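Local coordinates for capsid protein (Macrobrachium rosenbergii nodavirus, PDB 5YKU) that forms the protrusion domain of the viral capsid protein, a beta-rich module that probably pairs into the dimeric spikes on the particle surface, at residues P22-K26 with T102-A107; I44-R50 with I72-D76; V6-N12 with I117-V122. All coordinates share one frame; numbering follows the deposited sequence.

Contact 1 of 3, residues P22-K26 with T102-A107; sequences PTELK and TDYQGA
Lys26 and Asp103 face each other as a non-hydrogen-bonded antiparallel pair, their CA atoms 4.7 Å apart. Just before this pair, Leu25 O accepts the amide N of Tyr104 at 2.9 Å. The bond is almost straight, 177° at the hydrogen, and the donor lies in the carbonyl plane. CA-H...O contacts from Asp103 to Leu25 O and from Lys26 to Thr102 O fill in beside it. A water gathers Leu25 O, weakly, with Glu24 O and Thr102 OG1, so the loop carbonyls are tied to the strand. Thr102 OG1 also has a weak bond to Gln27 O.

Pro22 covers one face of the Tyr104 ring. Pro22 CG stands 3.8 Å from the centroid of the Tyr104 ring, 24° off the normal, in a CH-pi contact. Pro22 CD lies past the rim, nearest Tyr104 OH. Pro22 CB rests against Thr102 OG1 at 3.4 Å. Leu25 is turned with CG anti to its carbonyl carbon (chi1 -58°). This lays the side chain along the turn after the strand, with Leu25 CD2 3.7 Å from Ala107 CB and CD1 near Gln105 O. Lys26 and Asp103 point the same way, side by side. A bend at the end of the lysine chain brings Lys26 NZ to Asp103 OD1 at 3.1 Å, a salt bridge whose hydrogen bond is weak.

The pattern is that of an outermost antiparallel strand at its start: strand 26-33 begins against the end of strand 96-104, while the preceding loop folds over Tyr104.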
loop_
_atom_site.group_PDB
_atom_site.type_symbol
_atom_site.label_atom_id
_atom_site.label_comp_id
_atom_site.label_asym_id
_atom_site.label_seq_id
_atom_site.Cartn_x
_atom_site.Cartn_y
_atom_site.Cartn_z
ATOM N N PRO A 22 4.249 8.370 10.204
ATOM C CA PRO A 22 4.511 8.152 11.621
ATOM C C PRO A 22 4.654 9.487 12.324
ATOM O O PRO A 22 4.877 10.529 11.781
ATOM C CB PRO A 22 5.909 7.425 11.627
ATOM C CG PRO A 22 6.579 7.933 10.433
ATOM C CD PRO A 22 5.471 8.137 9.375
ATOM N N THR A 23 4.466 9.390 13.653
ATOM C CA THR A 23 4.628 10.545 14.559
ATOM C C THR A 23 5.859 10.424 15.411
ATOM O O THR A 23 6.052 11.317 16.206
ATOM C CB THR A 23 3.412 10.658 15.516
ATOM O OG1 THR A 23 3.210 9.467 16.234
ATOM C CG2 THR A 23 2.134 10.941 14.749
ATOM N N GLU A 24 6.569 9.349 15.262
ATOM C CA GLU A 24 7.824 9.091 16.046
ATOM C C GLU A 24 8.850 8.529 15.045
ATOM O O GLU A 24 8.496 8.058 13.951
ATOM C CB GLU A 24 7.612 8.116 17.198
ATOM C CG GLU A 24 6.635 8.612 18.255
ATOM C CD GLU A 24 7.170 9.786 19.014
ATOM O OE1 GLU A 24 8.377 9.910 19.290
ATOM O OE2 GLU A 24 6.365 10.691 19.529
ATOM N N LEU A 25 10.109 8.533 15.398
ATOM C CA LEU A 25 11.190 8.039 14.543
ATOM C C LEU A 25 11.148 6.621 14.340
ATOM O O LEU A 25 11.468 6.162 13.181
ATOM C CB LEU A 25 12.598 8.483 15.063
ATOM C CG LEU A 25 12.768 9.953 15.171
ATOM C CD1 LEU A 25 14.212 10.259 15.701
ATOM C CD2 LEU A 25 12.493 10.721 13.942
ATOM N N LYS A 26 10.749 5.783 15.228
ATOM C CA LYS A 26 10.529 4.393 15.106
ATOM C C LYS A 26 9.125 4.085 15.458
ATOM O O LYS A 26 8.691 4.439 16.582
ATOM C CB LYS A 26 11.440 3.521 15.980
ATOM C CG LYS A 26 12.882 3.530 15.327
ATOM C CD LYS A 26 13.784 2.564 16.129
ATOM C CE LYS A 26 15.233 2.625 15.772
ATOM N NZ LYS A 26 15.541 3.423 14.606
ATOM N N THR A 102 8.090 1.669 10.525
ATOM C CA THR A 102 8.835 2.852 10.071
ATOM C C THR A 102 10.049 3.059 10.893
ATOM O O THR A 102 10.045 2.904 12.085
ATOM C CB THR A 102 7.991 4.087 9.952
ATOM O OG1 THR A 102 7.366 4.332 11.227
ATOM C CG2 THR A 102 6.870 3.929 8.914
ATOM N N ASP A 103 11.129 3.466 10.267
ATOM C CA ASP A 103 12.411 3.781 10.876
ATOM C C ASP A 103 12.956 4.997 10.093
ATOM O O ASP A 103 13.456 4.879 8.973
ATOM C CB ASP A 103 13.370 2.568 10.788
ATOM C CG ASP A 103 14.709 2.885 11.322
ATOM O OD1 ASP A 103 15.056 4.010 11.651
ATOM O OD2 ASP A 103 15.519 1.905 11.230
ATOM N N TYR A 104 12.725 6.174 10.611
ATOM C CA TYR A 104 13.045 7.436 9.995
ATOM C C TYR A 104 14.187 8.071 10.769
ATOM O O TYR A 104 14.044 8.227 11.998
ATOM C CB TYR A 104 11.832 8.366 9.953
ATOM C CG TYR A 104 10.683 8.085 9.011
ATOM C CD1 TYR A 104 10.471 6.815 8.456
ATOM C CD2 TYR A 104 9.768 9.087 8.677
ATOM C CE1 TYR A 104 9.381 6.555 7.622
ATOM C CE2 TYR A 104 8.720 8.843 7.851
ATOM C CZ TYR A 104 8.492 7.558 7.352
ATOM O OH TYR A 104 7.430 7.263 6.506
ATOM N N GLN A 105 15.253 8.490 10.157
ATOM C CA GLN A 105 16.347 9.165 10.916
ATOM C C GLN A 105 15.885 10.474 11.428
ATOM O O GLN A 105 16.172 10.860 12.560
ATOM C CB GLN A 105 17.549 9.313 10.065
ATOM C CG GLN A 105 18.715 10.035 10.792
ATOM C CD GLN A 105 19.841 10.272 9.865
ATOM O OE1 GLN A 105 20.024 11.467 9.451
ATOM N NE2 GLN A 105 20.475 9.319 9.506
ATOM N N GLY A 106 15.122 11.222 10.634
ATOM C CA GLY A 106 14.424 12.449 10.978
ATOM C C GLY A 106 12.997 12.449 10.567
ATOM O O GLY A 106 12.668 11.691 9.616
ATOM N N ALA A 107 12.040 13.105 11.282
ATOM C CA ALA A 107 10.556 12.948 10.969
ATOM C C ALA A 107 9.805 14.271 11.336
ATOM O O ALA A 107 8.655 14.152 11.987
ATOM C CB ALA A 107 9.898 11.795 11.559
HETATM O O HOH W 1 9.000 6.306 11.971
#

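Contact 2 of 3, residues I44-R50 with I72-D76; sequences IVPYMDR and ISYFD
Pro46 and Ile72 form the apolar centre. Pro46 CB lies 3.7 Å from Ile72 CG2, and the proline CG touches the same methyl. The other branch of Ile72 reaches back along strand 41-47. Ile72 CD1 lies 3.6 Å from Ile44 O and meets Ile44 CG2 more loosely, the two side chains crossing at about a right angle. Ile44 continues the apolar layer to Trp19 and Ile86.

Next along strand 69-75 comes Tyr74. Pro46 CB sits 3.4 Å from Tyr74 CE1, approaching the ring obliquely. The Tyr74 ring reaches across to Pro46. The methyl CE of selenomethionine Met48 meets the ring at its edge, in plane, 3.9 Å from Tyr74 CD1. Tyr74 OH, which also touches Pro46, is hydrogen-bonded with Gln114 O and Trp19 NE1. Tyr113 stacks on the ring.

Residues 44-47 and 72-75 run nearly parallel, their axes 9° apart and 7.5 Å from each other at the closest point. They belong to strands 41-47 and 69-75, which are not neighbours in the antiparallel sheet: strand 81-89 lies between them. Side chains, not backbone bonds, join them here.

At the polar edge Arg50 stretches out from CG to NE and gives NH1 to Asp76 OD2 at 2.9 Å, 167° at the hydrogen. The oxygen lies in the guanidinium plane. Arg50 NH1 meets OD2 on the anti side of the Asp76 carboxylate, 26° out of the carboxylate plane. Ser53 OG also bonds Asp76 OD2, and Gln57 N holds OD1. Arg50 NH2 bonds Gln57 OE1 and Lys111 O, so several bonds fix the guanidinium beside Tyr113.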
loop_
_atom_site.group_PDB
_atom_site.type_symbol
_atom_site.label_atom_id
_atom_site.label_comp_id
_atom_site.label_asym_id
_atom_site.label_seq_id
_atom_site.Cartn_x
_atom_site.Cartn_y
_atom_site.Cartn_z
ATOM N N ILE A 44 -1.609 -4.424 -4.539
ATOM C CA ILE A 44 -1.186 -3.040 -4.172
ATOM C C ILE A 44 0.317 -2.940 -4.408
ATOM O O ILE A 44 1.093 -3.858 -4.009
ATOM C CB ILE A 44 -1.618 -2.735 -2.721
ATOM C CG1 ILE A 44 -1.272 -1.309 -2.319
ATOM C CG2 ILE A 44 -1.081 -3.748 -1.700
ATOM C CD1 ILE A 44 -1.887 -0.904 -1.037
ATOM N N VAL A 45 0.676 -1.863 -5.030
ATOM C CA VAL A 45 2.076 -1.559 -5.337
ATOM C C VAL A 45 2.452 -0.187 -4.855
ATOM O O VAL A 45 1.574 0.682 -4.719
ATOM C CB VAL A 45 2.385 -1.603 -6.864
ATOM C CG1 VAL A 45 2.123 -2.987 -7.369
ATOM C CG2 VAL A 45 1.584 -0.584 -7.654
ATOM N N PRO A 46 3.675 0.053 -4.492
ATOM C CA PRO A 46 4.151 1.391 -4.182
ATOM C C PRO A 46 4.286 2.221 -5.393
ATOM O O PRO A 46 4.561 1.698 -6.477
ATOM C CB PRO A 46 5.480 1.143 -3.502
ATOM C CG PRO A 46 6.002 -0.130 -4.193
ATOM C CD PRO A 46 4.768 -0.929 -4.480
ATOM N N TYR A 47 4.138 3.502 -5.257
ATOM C CA TYR A 47 4.590 4.479 -6.288
ATOM C C TYR A 47 5.221 5.617 -5.557
ATOM O O TYR A 47 5.138 5.706 -4.317
ATOM C CB TYR A 47 3.474 4.916 -7.259
ATOM C CG TYR A 47 2.500 5.950 -6.741
ATOM C CD1 TYR A 47 2.749 7.310 -7.007
ATOM C CD2 TYR A 47 1.351 5.658 -6.056
ATOM C CE1 TYR A 47 1.880 8.302 -6.581
ATOM C CE2 TYR A 47 0.488 6.605 -5.610
ATOM C CZ TYR A 47 0.796 7.923 -5.869
ATOM O OH TYR A 47 -0.112 8.902 -5.395
HETATM N N MSE A 48 5.859 6.514 -6.245
HETATM C CA MSE A 48 6.489 7.679 -5.648
HETATM C C MSE A 48 6.304 8.879 -6.528
HETATM O O MSE A 48 6.646 8.917 -7.716
HETATM C CB MSE A 48 7.949 7.402 -5.324
HETATM C CG MSE A 48 8.548 8.367 -4.358
HETATM SE SE MSE A 48 10.236 7.670 -3.575
HETATM C CE MSE A 48 9.492 6.267 -2.458
ATOM N N ASP A 49 5.885 9.963 -5.877
ATOM C CA ASP A 49 5.873 11.302 -6.456
ATOM C C ASP A 49 6.091 12.197 -5.251
ATOM O O ASP A 49 5.107 12.654 -4.635
ATOM C CB ASP A 49 4.565 11.597 -7.208
ATOM C CG ASP A 49 4.554 12.975 -7.698
ATOM O OD1 ASP A 49 5.530 13.687 -7.728
ATOM O OD2 ASP A 49 3.443 13.428 -8.230
ATOM N N ARG A 50 7.336 12.362 -4.845
ATOM C CA ARG A 50 7.611 12.780 -3.456
ATOM C C ARG A 50 9.009 13.275 -3.337
ATOM O O ARG A 50 9.984 12.568 -3.699
ATOM C CB ARG A 50 7.420 11.562 -2.571
ATOM C CG ARG A 50 7.576 11.807 -1.083
ATOM C CD ARG A 50 7.485 10.499 -0.328
ATOM N NE ARG A 50 7.656 10.606 1.118
ATOM C CZ ARG A 50 8.804 10.598 1.779
ATOM N NH1 ARG A 50 9.972 10.648 1.159
ATOM N NH2 ARG A 50 8.758 10.571 3.100
ATOM N N ILE A 72 6.022 -4.467 0.937
ATOM C CA ILE A 72 6.334 -3.233 0.237
ATOM C C ILE A 72 7.413 -2.441 0.995
ATOM O O ILE A 72 7.344 -2.337 2.224
ATOM C CB ILE A 72 5.100 -2.360 -0.014
ATOM C CG1 ILE A 72 4.177 -3.034 -0.972
ATOM C CG2 ILE A 72 5.471 -0.978 -0.505
ATOM C CD1 ILE A 72 2.837 -2.410 -1.203
ATOM N N SER A 73 8.398 -1.922 0.250
ATOM C CA SER A 73 9.480 -1.176 0.832
ATOM C C SER A 73 9.573 0.188 0.265
ATOM O O SER A 73 9.623 0.363 -0.993
ATOM C CB SER A 73 10.798 -1.858 0.599
ATOM O OG SER A 73 10.930 -3.041 1.368
ATOM N N TYR A 74 9.721 1.237 1.104
ATOM C CA TYR A 74 10.024 2.594 0.726
ATOM C C TYR A 74 11.307 3.039 1.367
ATOM O O TYR A 74 11.531 2.797 2.561
ATOM C CB TYR A 74 8.946 3.550 1.148
ATOM C CG TYR A 74 7.568 3.258 0.588
ATOM C CD1 TYR A 74 7.137 3.810 -0.630
ATOM C CD2 TYR A 74 6.692 2.497 1.313
ATOM C CE1 TYR A 74 5.874 3.541 -1.117
ATOM C CE2 TYR A 74 5.404 2.255 0.842
ATOM C CZ TYR A 74 5.000 2.778 -0.360
ATOM O OH TYR A 74 3.731 2.512 -0.847
ATOM N N PHE A 75 12.115 3.799 0.650
ATOM C CA PHE A 75 13.296 4.507 1.221
ATOM C C PHE A 75 13.612 5.616 0.327
ATOM O O PHE A 75 13.637 5.443 -0.900
ATOM C CB PHE A 75 14.493 3.565 1.367
ATOM C CG PHE A 75 15.564 4.102 2.266
ATOM C CD1 PHE A 75 15.292 4.252 3.613
ATOM C CD2 PHE A 75 16.759 4.498 1.838
ATOM C CE1 PHE A 75 16.260 4.657 4.522
ATOM C CE2 PHE A 75 17.742 4.983 2.738
ATOM C CZ PHE A 75 17.519 4.993 4.064
ATOM N N ASP A 76 13.887 6.811 0.850
ATOM C CA ASP A 76 14.003 8.017 0.030
ATOM C C ASP A 76 15.370 8.574 -0.135
ATOM O O ASP A 76 15.477 9.593 -0.790
ATOM C CB ASP A 76 13.010 9.049 0.566
ATOM C CG ASP A 76 13.330 9.575 1.954
ATOM O OD1 ASP A 76 14.254 9.014 2.615
ATOM O OD2 ASP A 76 12.655 10.609 2.336
#

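Contact 3 of 3, residues V6-N12 with I117-V122; sequences VSQLTYN and IIRAIV
Leu9 and Val122 meet where an antiparallel strand pair runs out at one margin of the sheet. Strand 10-18 is an outermost strand of this chain and strand 114-121 is its neighbour. Leu9 CB does not itself head for the partner strand; the chain beyond it turns there, with CG anti to the backbone N (chi1 166°). Beyond CG the branch CD1 does the touching. Leu9 CD1 reaches Val122 CB at 3.8 Å and Ala120 CB at 4.0 Å. The tip thus bridges two alternate residues of segment 117-122. Val122 CG2 turns to Val6, meeting its CA at 3.8 Å.

Tyr11 lies on the same face as Ala120. Tyr11 CD1 comes within 4.0 Å of Ile118 CG2, the methyl being oblique to the ring. On the other face Ile121 CD1 packs on Asn12 CB, and its CG1 lies over the centre of one face of the Arg119 guanidinium. Arg119 NH1 is held by Asn125 O.

The backbones pair in regular antiparallel order. Asn12 and Arg119 exchange two bonds, Asn12 N to Arg119 O and Arg119 N to Asn12 O, both 2.9 Å. Toward the end of the pair the grip is uneven. Ile121 N gives a 2.8 Å bond to Thr10 O, but the return bond from Thr10 N to Ile121 O is weak at 3.4 Å. A water reinforces this place, donating to Gln8 O and Ile121 O and accepting from Thr10 OG1 at 2.7 Å.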
loop_
_atom_site.group_PDB
_atom_site.type_symbol
_atom_site.label_atom_id
_atom_site.label_comp_id
_atom_site.label_asym_id
_atom_site.label_seq_id
_atom_site.Cartn_x
_atom_site.Cartn_y
_atom_site.Cartn_z
ATOM N N VAL A 6 -15.115 -12.837 -19.269
ATOM C CA VAL A 6 -13.683 -12.806 -19.282
ATOM C C VAL A 6 -13.097 -12.155 -20.481
ATOM O O VAL A 6 -11.985 -11.553 -20.389
ATOM C CB VAL A 6 -12.967 -14.163 -19.114
ATOM C CG1 VAL A 6 -11.478 -13.934 -19.155
ATOM C CG2 VAL A 6 -13.240 -14.818 -17.803
ATOM N N SER A 7 -13.726 -12.250 -21.672
ATOM C CA SER A 7 -13.197 -11.580 -22.825
ATOM C C SER A 7 -13.205 -10.026 -22.638
ATOM O O SER A 7 -12.582 -9.333 -23.430
ATOM C CB SER A 7 -14.073 -12.024 -24.024
ATOM O OG SER A 7 -15.369 -11.439 -23.760
ATOM N N GLN A 8 -13.937 -9.542 -21.613
ATOM C CA GLN A 8 -14.020 -8.099 -21.402
ATOM C C GLN A 8 -13.147 -7.655 -20.208
ATOM O O GLN A 8 -13.318 -6.572 -19.740
ATOM C CB GLN A 8 -15.436 -7.694 -21.148
ATOM C CG GLN A 8 -16.426 -8.014 -22.331
ATOM C CD GLN A 8 -15.888 -7.563 -23.679
ATOM O OE1 GLN A 8 -15.682 -6.353 -23.894
ATOM N NE2 GLN A 8 -15.594 -8.516 -24.565
ATOM N N LEU A 9 -12.242 -8.538 -19.767
ATOM C CA LEU A 9 -11.276 -8.188 -18.664
ATOM C C LEU A 9 -10.646 -6.826 -18.980
ATOM O O LEU A 9 -10.197 -6.530 -20.031
ATOM C CB LEU A 9 -10.175 -9.255 -18.624
ATOM C CG LEU A 9 -8.931 -8.886 -17.788
ATOM C CD1 LEU A 9 -9.196 -8.861 -16.350
ATOM C CD2 LEU A 9 -7.848 -9.934 -18.119
ATOM N N THR A 10 -10.620 -6.017 -17.926
ATOM C CA THR A 10 -9.848 -4.766 -17.867
ATOM C C THR A 10 -9.281 -4.641 -16.473
ATOM O O THR A 10 -9.651 -5.391 -15.574
ATOM C CB THR A 10 -10.715 -3.522 -18.179
ATOM O OG1 THR A 10 -11.718 -3.394 -17.184
ATOM C CG2 THR A 10 -11.380 -3.613 -19.580
ATOM N N TYR A 11 -8.439 -3.669 -16.288
ATOM C CA TYR A 11 -7.942 -3.302 -14.948
ATOM C C TYR A 11 -8.334 -1.923 -14.608
ATOM O O TYR A 11 -8.375 -1.036 -15.456
ATOM C CB TYR A 11 -6.385 -3.376 -14.985
ATOM C CG TYR A 11 -5.778 -4.706 -15.358
ATOM C CD1 TYR A 11 -5.444 -5.686 -14.406
ATOM C CD2 TYR A 11 -5.528 -5.013 -16.677
ATOM C CE1 TYR A 11 -4.831 -6.893 -14.794
ATOM C CE2 TYR A 11 -4.947 -6.192 -17.069
ATOM C CZ TYR A 11 -4.584 -7.079 -16.141
ATOM O OH TYR A 11 -3.975 -8.261 -16.518
ATOM N N ASN A 12 -8.469 -1.661 -13.327
ATOM C CA ASN A 12 -8.538 -0.343 -12.784
ATOM C C ASN A 12 -7.272 -0.201 -11.916
ATOM O O ASN A 12 -7.164 -0.928 -10.905
ATOM C CB ASN A 12 -9.846 -0.125 -12.012
ATOM C CG ASN A 12 -9.936 1.274 -11.468
ATOM O OD1 ASN A 12 -9.025 1.828 -10.878
ATOM N ND2 ASN A 12 -11.065 1.878 -11.676
ATOM N N ILE A 117 -3.551 0.831 -6.030
ATOM C CA ILE A 117 -4.266 -0.464 -6.002
ATOM C C ILE A 117 -4.716 -0.819 -7.362
ATOM O O ILE A 117 -5.244 0.040 -8.139
ATOM C CB ILE A 117 -5.437 -0.414 -5.020
ATOM C CG1 ILE A 117 -4.879 -0.329 -3.590
ATOM C CG2 ILE A 117 -6.341 -1.649 -5.192
ATOM C CD1 ILE A 117 -5.873 -0.166 -2.483
ATOM N N ILE A 118 -4.395 -2.037 -7.781
ATOM C CA ILE A 118 -4.741 -2.594 -9.078
ATOM C C ILE A 118 -5.830 -3.616 -8.894
ATOM O O ILE A 118 -5.684 -4.603 -8.087
ATOM C CB ILE A 118 -3.586 -3.209 -9.799
ATOM C CG1 ILE A 118 -2.543 -2.106 -10.025
ATOM C CG2 ILE A 118 -3.989 -3.830 -11.117
ATOM C CD1 ILE A 118 -1.217 -2.658 -10.390
ATOM N N ARG A 119 -6.954 -3.495 -9.633
ATOM C CA ARG A 119 -8.074 -4.398 -9.576
ATOM C C ARG A 119 -8.406 -4.929 -10.944
ATOM O O ARG A 119 -8.634 -4.131 -11.871
ATOM C CB ARG A 119 -9.324 -3.615 -9.075
ATOM C CG ARG A 119 -10.578 -4.441 -9.024
ATOM C CD ARG A 119 -11.780 -3.547 -8.733
ATOM N NE ARG A 119 -13.053 -4.187 -9.007
ATOM C CZ ARG A 119 -14.180 -3.561 -9.315
ATOM N NH1 ARG A 119 -15.202 -4.317 -9.589
ATOM N NH2 ARG A 119 -14.148 -2.223 -9.400
ATOM N N ALA A 120 -8.383 -6.228 -11.154
ATOM C CA ALA A 120 -8.931 -6.860 -12.394
ATOM C C ALA A 120 -10.476 -6.814 -12.303
ATOM O O ALA A 120 -11.059 -7.342 -11.358
ATOM C CB ALA A 120 -8.461 -8.302 -12.492
ATOM N N ILE A 121 -11.065 -6.150 -13.280
ATOM C CA ILE A 121 -12.521 -6.058 -13.394
ATOM C C ILE A 121 -13.005 -7.216 -14.297
ATOM O O ILE A 121 -12.839 -7.101 -15.518
ATOM C CB ILE A 121 -12.938 -4.688 -13.862
ATOM C CG1 ILE A 121 -12.469 -3.661 -12.798
ATOM C CG2 ILE A 121 -14.489 -4.666 -13.947
ATOM C CD1 ILE A 121 -12.771 -2.232 -13.152
ATOM N N VAL A 122 -13.413 -8.266 -13.683
ATOM C CA VAL A 122 -13.764 -9.515 -14.399
ATOM C C VAL A 122 -14.568 -10.337 -13.469
ATOM O O VAL A 122 -14.422 -10.244 -12.238
ATOM C CB VAL A 122 -12.469 -10.215 -14.852
ATOM C CG1 VAL A 122 -11.665 -10.743 -13.653
ATOM C CG2 VAL A 122 -12.819 -11.360 -15.849
HETATM O O HOH W 2 -13.706 -5.252 -17.409
HETATM O O HOH W 3 -7.861 0.637 -8.494
#

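In the fold
From the N terminus the chain first enters contact 3, whose partner lies near the C terminus. That contact closes the widest loop and contains the other two. Residues 22-26 follow and pair with 102-107, so contact 1 closes a second loop inside it. Contact 2, between 44-50 and 72-76, is nested within both. No loops cross. Contacts 1 and 3 lie at the two outermost strands, 26-33 and 10-18, on opposite sides of the chain's centre, about 37 Å apart between centres. Contact 2 lies between them, nearer the middle. It touches contact 3 through Ile44 and Ile117, on neighbouring strands, but does not touch contact 1.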